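Local coordinates for site-specific recombinase, resolvase family protein (Streptococcus pneumoniae, PDB 3GUV) that probably binds DNA and carries out site-specific recombination as a member of the resolvase (serine recombinase) family, at residues A[14-17]-A[18-21]; A[99-103]-A[104-108]; A[108-111]-A[112-115]; A[142-145]-A[146-150]. One frame throughout, in Å; residues are numbered along the deposited sequence.

Contact 1 (A[14-17]-A[18-21]); sequences STSI and QIEG
The backbone of S14 to S16 leads without regular structure into the single turn of helix 17-20, and S16 stands at its N-cap position. S16 O takes two amides of that turn, E20 N at 3.0 Å and I19 N at 3.2 Å. I17 O then receives G21 N at 2.7 Å, while a water donates to I17 O and, weakly, to Q18 O. S16 OG makes no capping bond and lies against I19 CG1. Instead the carboxylate of E20 reaches back over the turn and collects the amides ahead of the helix. Its chain is extended beyond CG (chi2 -177°), which carries the acid group past S16 to S14 and T15. S14 N meets OE1 of E20 on the syn side at 3.0 Å with an N-H...O angle of 164°, and E20 OE1 also has a long, weak ion pair with R86. From the second subunit, I142 packs on S14 and T15. Two donors of T15 hold the other carboxylate oxygen from one face of its plane: T15 N and T15 OG1 each lie 2.8 Å from E20 OE2, the hydroxyl on the anti side.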
loop_
_atom_site.group_PDB
_atom_site.type_symbol
_atom_site.label_atom_id
_atom_site.label_comp_id
_atom_site.label_asym_id
_atom_site.label_seq_id
_atom_site.Cartn_x
_atom_site.Cartn_y
_atom_site.Cartn_z
ATOM N N SER A 14 18.495 -2.373 1.989
ATOM C CA SER A 14 17.582 -3.262 2.696
ATOM C C SER A 14 18.330 -4.324 3.459
ATOM O O SER A 14 17.928 -4.669 4.561
ATOM C CB SER A 14 16.674 -4.006 1.714
ATOM O OG SER A 14 16.027 -3.106 0.842
ATOM N N THR A 15 19.359 -4.893 2.832
ATOM C CA THR A 15 20.135 -5.995 3.443
ATOM C C THR A 15 21.444 -5.440 3.942
ATOM O O THR A 15 21.439 -4.830 4.993
ATOM C CB THR A 15 20.387 -7.226 2.494
ATOM O OG1 THR A 15 20.987 -6.801 1.264
ATOM C CG2 THR A 15 19.104 -7.937 2.216
ATOM N N SER A 16 22.533 -5.623 3.183
ATOM C CA SER A 16 23.872 -5.092 3.526
ATOM C C SER A 16 24.551 -4.343 2.367
ATOM O O SER A 16 24.169 -4.508 1.199
ATOM C CB SER A 16 24.796 -6.213 4.065
ATOM O OG SER A 16 24.800 -7.352 3.225
ATOM N N ILE A 17 25.561 -3.530 2.703
ATOM C CA ILE A 17 26.383 -2.792 1.719
ATOM C C ILE A 17 27.164 -3.697 0.748
ATOM O O ILE A 17 27.381 -3.329 -0.428
ATOM C CB ILE A 17 27.399 -1.806 2.406
ATOM C CG1 ILE A 17 27.888 -0.750 1.390
ATOM C CG2 ILE A 17 28.532 -2.564 3.008
ATOM C CD1 ILE A 17 28.534 0.544 2.001
ATOM N N GLN A 18 27.546 -4.873 1.252
ATOM C CA GLN A 18 28.117 -5.966 0.448
ATOM C C GLN A 18 27.278 -6.347 -0.762
ATOM O O GLN A 18 27.810 -6.590 -1.837
ATOM C CB GLN A 18 28.259 -7.249 1.300
ATOM C CG GLN A 18 29.618 -7.595 1.646
ATOM C CD GLN A 18 29.653 -8.852 2.496
ATOM O OE1 GLN A 18 29.271 -8.815 3.676
ATOM N NE2 GLN A 18 30.064 -9.979 1.896
ATOM N N ILE A 19 25.975 -6.454 -0.548
ATOM C CA ILE A 19 25.039 -6.935 -1.561
ATOM C C ILE A 19 24.479 -5.791 -2.404
ATOM O O ILE A 19 24.289 -5.928 -3.608
ATOM C CB ILE A 19 23.881 -7.725 -0.863
ATOM C CG1 ILE A 19 24.457 -8.885 -0.031
ATOM C CG2 ILE A 19 22.828 -8.192 -1.850
ATOM C CD1 ILE A 19 25.584 -9.710 -0.743
ATOM N N GLU A 20 24.232 -4.658 -1.757
ATOM C CA GLU A 20 23.471 -3.571 -2.341
ATOM C C GLU A 20 24.219 -2.237 -2.476
ATOM O O GLU A 20 23.744 -1.334 -3.152
ATOM C CB GLU A 20 22.265 -3.325 -1.465
ATOM C CG GLU A 20 21.125 -4.260 -1.656
ATOM C CD GLU A 20 19.974 -3.861 -0.771
ATOM O OE1 GLU A 20 19.546 -2.670 -0.828
ATOM O OE2 GLU A 20 19.513 -4.724 -0.001
ATOM N N GLY A 21 25.370 -2.111 -1.820
ATOM C CA GLY A 21 26.152 -0.874 -1.768
ATOM C C GLY A 21 26.400 -0.280 -3.117
ATOM O O GLY A 21 26.252 0.950 -3.329
HETATM O O HOH W 1 27.673 -3.802 -3.147
#

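Contact 2 (A[99-103]-A[104-108]); sequences QIMQD and YGVNL
M101 O receives V106 N at 2.8 Å and Q102 O receives G105 N at 2.9 Å, the paired bonds of a Schellman motif that ends helix 91-103. G105, with phi 78°, is its C-prime residue and turns the chain back toward strand 107-110. The tight part lies on the buried side. There the M101 chain, bent at chi3 (53°), swings its CE under the returning backbone, 3.8 Å from V106 CG1 and equally close to L108 CB. Away from the methionine, at a partly exposed position, Q102 NE2 gives a nearly straight bond of 2.8 Å to N107 OD1, the two amides standing 87° apart. N107 OD1 also bonds S117 OG, so this oxygen is gripped twice. The other side is looser and exposed: the Y104 side chain runs alongside I100, with CE2 4.0 Å from I100 CG2, and turns a ring edge to I100 O, 3.1 Å from CD2. Y104 N also bonds I100 O, so one carbonyl meets both amide and ring. The turn closes the helix-to-strand link of the beta-alpha-beta unit 78-81, 91-103, 107-110, with M66 of helix 60-70 against I100 and M101, and V79 of strand 78-81 against M101 and V106.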
loop_
_atom_site.group_PDB
_atom_site.type_symbol
_atom_site.label_atom_id
_atom_site.label_comp_id
_atom_site.label_asym_id
_atom_site.label_seq_id
_atom_site.Cartn_x
_atom_site.Cartn_y
_atom_site.Cartn_z
ATOM N N GLN A 99 2.945 10.677 8.319
ATOM C CA GLN A 99 2.040 11.501 9.141
ATOM C C GLN A 99 2.817 12.355 10.130
ATOM O O GLN A 99 2.512 13.539 10.272
ATOM C CB GLN A 99 1.011 10.645 9.869
ATOM C CG GLN A 99 -0.124 10.187 8.941
ATOM C CD GLN A 99 -1.049 9.159 9.563
ATOM O OE1 GLN A 99 -0.620 8.226 10.261
ATOM N NE2 GLN A 99 -2.327 9.311 9.290
ATOM N N ILE A 100 3.827 11.755 10.779
ATOM C CA ILE A 100 4.739 12.475 11.688
ATOM C C ILE A 100 5.500 13.597 10.949
ATOM O O ILE A 100 5.539 14.724 11.413
ATOM C CB ILE A 100 5.746 11.507 12.373
ATOM C CG1 ILE A 100 5.006 10.482 13.254
ATOM C CG2 ILE A 100 6.771 12.299 13.222
ATOM C CD1 ILE A 100 5.822 9.251 13.583
ATOM N N MET A 101 6.097 13.267 9.806
ATOM C CA MET A 101 6.761 14.244 8.939
ATOM C C MET A 101 5.845 15.447 8.643
ATOM O O MET A 101 6.245 16.612 8.835
ATOM C CB MET A 101 7.177 13.613 7.585
ATOM C CG MET A 101 8.484 12.826 7.547
ATOM S SD MET A 101 8.818 11.991 5.957
ATOM C CE MET A 101 8.667 13.260 4.751
ATOM N N GLN A 102 4.644 15.175 8.125
ATOM C CA GLN A 102 3.730 16.264 7.760
ATOM C C GLN A 102 3.249 17.043 9.006
ATOM O O GLN A 102 3.055 18.253 8.913
ATOM C CB GLN A 102 2.539 15.765 6.943
ATOM C CG GLN A 102 2.898 15.190 5.585
ATOM C CD GLN A 102 1.675 14.737 4.787
ATOM O OE1 GLN A 102 0.857 13.950 5.264
ATOM N NE2 GLN A 102 1.560 15.231 3.555
ATOM N N ASP A 103 3.088 16.345 10.143
ATOM C CA ASP A 103 2.818 16.966 11.464
ATOM C C ASP A 103 3.818 18.090 11.678
ATOM O O ASP A 103 3.458 19.197 12.098
ATOM C CB ASP A 103 2.987 15.944 12.615
ATOM C CG ASP A 103 1.885 16.028 13.670
ATOM O OD1 ASP A 103 2.080 16.597 14.789
ATOM O OD2 ASP A 103 0.790 15.499 13.369
ATOM N N TYR A 104 5.086 17.798 11.362
ATOM C CA TYR A 104 6.171 18.749 11.533
ATOM C C TYR A 104 6.502 19.556 10.280
ATOM O O TYR A 104 7.619 20.042 10.147
ATOM C CB TYR A 104 7.421 18.038 12.062
ATOM C CG TYR A 104 7.268 17.550 13.473
ATOM C CD1 TYR A 104 7.571 18.369 14.548
ATOM C CD2 TYR A 104 6.799 16.291 13.733
ATOM C CE1 TYR A 104 7.424 17.918 15.860
ATOM C CE2 TYR A 104 6.630 15.828 15.036
ATOM C CZ TYR A 104 6.948 16.650 16.094
ATOM O OH TYR A 104 6.797 16.175 17.374
ATOM N N GLY A 105 5.520 19.742 9.394
ATOM C CA GLY A 105 5.703 20.556 8.157
ATOM C C GLY A 105 6.455 19.951 6.947
ATOM O O GLY A 105 6.690 20.660 5.958
ATOM N N VAL A 106 6.797 18.653 6.999
ATOM C CA VAL A 106 7.715 18.033 6.013
ATOM C C VAL A 106 6.982 17.005 5.104
ATOM O O VAL A 106 6.240 16.129 5.589
ATOM C CB VAL A 106 8.941 17.415 6.735
ATOM C CG1 VAL A 106 9.911 16.707 5.744
ATOM C CG2 VAL A 106 9.714 18.511 7.567
ATOM N N ASN A 107 7.170 17.164 3.787
ATOM C CA ASN A 107 6.649 16.240 2.783
ATOM C C ASN A 107 7.706 15.294 2.172
ATOM O O ASN A 107 8.920 15.462 2.365
ATOM C CB ASN A 107 5.907 17.028 1.705
ATOM C CG ASN A 107 4.478 17.380 2.128
ATOM O OD1 ASN A 107 3.593 16.527 2.154
ATOM N ND2 ASN A 107 4.271 18.636 2.481
ATOM N N LEU A 108 7.227 14.280 1.466
ATOM C CA LEU A 108 8.055 13.204 0.933
ATOM C C LEU A 108 8.039 13.203 -0.586
ATOM O O LEU A 108 6.952 13.269 -1.200
ATOM C CB LEU A 108 7.582 11.851 1.443
ATOM C CG LEU A 108 8.463 10.647 1.034
ATOM C CD1 LEU A 108 9.816 10.637 1.821
ATOM C CD2 LEU A 108 7.619 9.360 1.289
#

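Contact 3 (A[108-111]-A[112-115]); sequences LICV and EDGI
The D113 carboxylate, the flat group here, brings OD2 beside the C110 side chain, 3.7 Å from CB and 4.1 Å from SG. Its polar partner is L84 N, which hydrogen-bonds the same OD2, so one carboxylate oxygen touches the cysteine and ties the turn to the loop after strand 78-81. The first torsion of D113 (chi1 -55°) sets CG beside its own backbone N, on the side where C110 lies; D113 CB is 3.9 Å from C110 CB. I115 shares the sheet face of C110, its CB 4.1 Å from C110 CB. Beneath the side chains the chain folds back on itself, and C110 and I115 form an antiparallel hydrogen-bonded pair. C110 N reaches I115 O at 2.9 Å with an N-H...O angle of 167°. The return bond, I115 N to C110 O, is longer, at 3.3 Å. G114 and I115 together face C110, forming a G1 beta bulge with G114 at positive phi (68°). It closes the reversal between strand 107-110 and the edge strand 115-116, the antiparallel addition to an otherwise parallel sheet. I109 CA adds a C-H...O contact to I115 O at 3.3 Å. The V111 side chain packs on R30 and F34 of helix 24-37, and the second subunit packs A131 on D113 and S127 on I115.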
loop_
_atom_site.group_PDB
_atom_site.type_symbol
_atom_site.label_atom_id
_atom_site.label_comp_id
_atom_site.label_asym_id
_atom_site.label_seq_id
_atom_site.Cartn_x
_atom_site.Cartn_y
_atom_site.Cartn_z
ATOM N N LEU A 108 7.227 14.280 1.466
ATOM C CA LEU A 108 8.055 13.204 0.933
ATOM C C LEU A 108 8.039 13.203 -0.586
ATOM O O LEU A 108 6.952 13.269 -1.200
ATOM C CB LEU A 108 7.582 11.851 1.443
ATOM C CG LEU A 108 8.463 10.647 1.034
ATOM C CD1 LEU A 108 9.816 10.637 1.821
ATOM C CD2 LEU A 108 7.619 9.360 1.289
ATOM N N ILE A 109 9.245 13.153 -1.158
ATOM C CA ILE A 109 9.469 12.996 -2.594
ATOM C C ILE A 109 10.230 11.701 -2.768
ATOM O O ILE A 109 11.209 11.449 -2.055
ATOM C CB ILE A 109 10.222 14.203 -3.244
ATOM C CG1 ILE A 109 9.407 15.485 -3.053
ATOM C CG2 ILE A 109 10.464 13.968 -4.777
ATOM C CD1 ILE A 109 10.020 16.767 -3.701
ATOM N N CYS A 110 9.670 10.830 -3.612
ATOM C CA CYS A 110 10.278 9.592 -4.066
ATOM C C CYS A 110 10.676 9.868 -5.466
ATOM O O CYS A 110 9.833 9.990 -6.354
ATOM C CB CYS A 110 9.292 8.439 -4.061
ATOM S SG CYS A 110 8.544 8.211 -2.463
ATOM N N VAL A 111 11.973 9.994 -5.653
ATOM C CA VAL A 111 12.537 10.350 -6.916
ATOM C C VAL A 111 12.215 9.348 -8.043
ATOM O O VAL A 111 11.776 9.755 -9.118
ATOM C CB VAL A 111 14.074 10.576 -6.759
ATOM C CG1 VAL A 111 14.752 10.594 -8.075
ATOM C CG2 VAL A 111 14.318 11.895 -5.975
ATOM N N GLU A 112 12.417 8.057 -7.827
ATOM C CA GLU A 112 12.177 7.114 -8.918
ATOM C C GLU A 112 10.675 6.911 -9.166
ATOM O O GLU A 112 10.244 6.885 -10.318
ATOM C CB GLU A 112 12.850 5.770 -8.667
ATOM C CG GLU A 112 13.040 5.002 -9.985
ATOM C CD GLU A 112 13.319 3.529 -9.808
ATOM O OE1 GLU A 112 14.176 3.011 -10.579
ATOM O OE2 GLU A 112 12.691 2.898 -8.913
ATOM N N ASP A 113 9.885 6.803 -8.094
ATOM C CA ASP A 113 8.427 6.588 -8.215
ATOM C C ASP A 113 7.680 7.817 -8.755
ATOM O O ASP A 113 6.537 7.705 -9.188
ATOM C CB ASP A 113 7.824 6.206 -6.866
ATOM C CG ASP A 113 8.507 4.984 -6.225
ATOM O OD1 ASP A 113 8.927 4.079 -6.986
ATOM O OD2 ASP A 113 8.613 4.914 -4.963
ATOM N N GLY A 114 8.317 8.985 -8.732
ATOM C CA GLY A 114 7.658 10.233 -9.107
ATOM C C GLY A 114 6.553 10.701 -8.153
ATOM O O GLY A 114 5.666 11.446 -8.562
ATOM N N ILE A 115 6.601 10.260 -6.900
ATOM C CA ILE A 115 5.564 10.551 -5.919
ATOM C C ILE A 115 6.021 11.768 -5.116
ATOM O O ILE A 115 7.179 11.856 -4.735
ATOM C CB ILE A 115 5.360 9.373 -4.923
ATOM C CG1 ILE A 115 4.654 8.168 -5.577
ATOM C CG2 ILE A 115 4.566 9.842 -3.727
ATOM C CD1 ILE A 115 4.567 6.919 -4.642
#

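Contact 4 (A[142-145]-A[146-150])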
loop_
_atom_site.group_PDB
_atom_site.type_symbol
_atom_site.label_atom_id
_atom_site.label_comp_id
_atom_site.label_asym_id
_atom_site.label_seq_id
_atom_site.Cartn_x
_atom_site.Cartn_y
_atom_site.Cartn_z
ATOM N N ILE A 142 -5.565 -12.573 11.117
ATOM C CA ILE A 142 -5.891 -13.892 10.556
ATOM C C ILE A 142 -4.790 -14.915 10.874
ATOM O O ILE A 142 -5.092 -16.052 11.285
ATOM C CB ILE A 142 -6.153 -13.817 9.019
ATOM C CG1 ILE A 142 -7.478 -13.101 8.744
ATOM C CG2 ILE A 142 -6.124 -15.198 8.377
ATOM C CD1 ILE A 142 -7.733 -12.849 7.270
ATOM N N GLN A 143 -3.525 -14.507 10.732
ATOM C CA GLN A 143 -2.405 -15.388 11.104
ATOM C C GLN A 143 -2.420 -15.706 12.611
ATOM O O GLN A 143 -2.199 -16.843 13.002
ATOM C CB GLN A 143 -1.056 -14.777 10.716
ATOM C CG GLN A 143 -0.862 -14.616 9.212
ATOM C CD GLN A 143 0.302 -13.680 8.837
ATOM O OE1 GLN A 143 1.116 -13.301 9.694
ATOM N NE2 GLN A 143 0.379 -13.304 7.548
ATOM N N THR A 144 -2.672 -14.705 13.452
ATOM C CA THR A 144 -2.769 -14.945 14.904
ATOM C C THR A 144 -3.940 -15.896 15.222
ATOM O O THR A 144 -3.776 -16.814 15.998
ATOM C CB THR A 144 -2.930 -13.648 15.737
ATOM O OG1 THR A 144 -1.923 -12.688 15.376
ATOM C CG2 THR A 144 -2.826 -13.956 17.227
ATOM N N MET A 145 -5.091 -15.687 14.587
ATOM C CA MET A 145 -6.235 -16.558 14.792
ATOM C C MET A 145 -5.930 -18.025 14.383
ATOM O O MET A 145 -6.230 -18.960 15.143
ATOM C CB MET A 145 -7.456 -16.016 14.053
ATOM C CG MET A 145 -8.816 -16.700 14.396
ATOM S SD MET A 145 -10.187 -15.983 13.433
ATOM C CE MET A 145 -9.549 -14.282 13.447
ATOM N N GLU A 146 -5.327 -18.217 13.203
ATOM C CA GLU A 146 -4.903 -19.551 12.747
ATOM C C GLU A 146 -3.902 -20.164 13.694
ATOM O O GLU A 146 -4.020 -21.336 14.029
ATOM C CB GLU A 146 -4.318 -19.513 11.337
ATOM C CG GLU A 146 -5.374 -19.466 10.236
ATOM C CD GLU A 146 -6.098 -20.810 9.971
ATOM O OE1 GLU A 146 -6.434 -21.041 8.771
ATOM O OE2 GLU A 146 -6.342 -21.622 10.920
ATOM N N GLY A 147 -2.938 -19.374 14.156
ATOM C CA GLY A 147 -2.009 -19.822 15.205
ATOM C C GLY A 147 -2.660 -20.229 16.535
ATOM O O GLY A 147 -2.181 -21.170 17.199
ATOM N N CYS A 148 -3.727 -19.536 16.962
ATOM C CA CYS A 148 -4.470 -19.970 18.160
ATOM C C CYS A 148 -5.196 -21.298 17.916
ATOM O O CYS A 148 -5.241 -22.131 18.801
ATOM C CB CYS A 148 -5.487 -18.935 18.634
ATOM S SG CYS A 148 -4.787 -17.388 19.237
ATOM N N ILE A 149 -5.771 -21.482 16.733
ATOM C CA ILE A 149 -6.366 -22.777 16.385
ATOM C C ILE A 149 -5.361 -23.937 16.541
ATOM O O ILE A 149 -5.684 -24.983 17.150
ATOM C CB ILE A 149 -6.974 -22.782 14.975
ATOM C CG1 ILE A 149 -8.258 -21.927 14.971
ATOM C CG2 ILE A 149 -7.262 -24.223 14.554
ATOM C CD1 ILE A 149 -8.668 -21.389 13.605
ATOM N N GLN A 150 -4.143 -23.715 16.042
ATOM C CA GLN A 150 -3.077 -24.707 16.072
ATOM C C GLN A 150 -2.594 -24.983 17.493
ATOM O O GLN A 150 -2.490 -26.137 17.883
ATOM C CB GLN A 150 -1.895 -24.256 15.188
#
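I142 to Q150 form unbroken alpha-helix in which each amide from E146 to I149 bonds the carbonyl four residues earlier, E146 N to I142 O being the straightest of the four at 2.9 Å and 170° and C148 N to T144 O the most bent at 150°. Along this backbone the side chains of one segment meet mainly the carbonyls of the other. The E146 chain stays low against the preceding turn: its CB and CG lie 3.5 Å and 3.6 Å from I142 O. A bend at chi2 (-75°) then turns the carboxylate away from the segment 142-145. C148 SG lies beside its own backbone N, 3.4 Å from T144 O. The T144 methyl CG2 approaches the same sulfur only loosely, at 4.4 Å, and T144 OG1 turns toward the preceding turn to bond I140 O. I149 leans over M145 O, with CG1 3.6 Å away, while the M145 side chain itself points off the helix. These residues belong to the far half of helix 124-151, the long helix that in serine recombinases runs out from the catalytic domain and takes part in pairing subunits. Here I142 packs on I56 of the second subunit and E146 on S55 of that subunit. G147 contributes backbone alone; its amide bonds Q143 O at 2.9 Å.

In the fold
Along the chain the contacts come in numerical order, all in the resolvase-type N-terminal domain. Contacts 2 and 3 are continuous: they share L108 and strand 107-110, contact 2 bringing the chain into that strand from helix 91-103 and contact 3 turning it out toward edge strand 115-116, with centres about 15 Å apart. Contact 1, in the loop after strand 6-12, lies on the opposite side of the chain's centre from contact 2, about 28 Å between centres. Contact 4 stands farthest out, on helix 124-151, its centre about 34 to 38 Å from those of the others. Contacts 1, 3 and 4 all touch the second subunit, so the dimer draws on both the compact domain and its projecting helix.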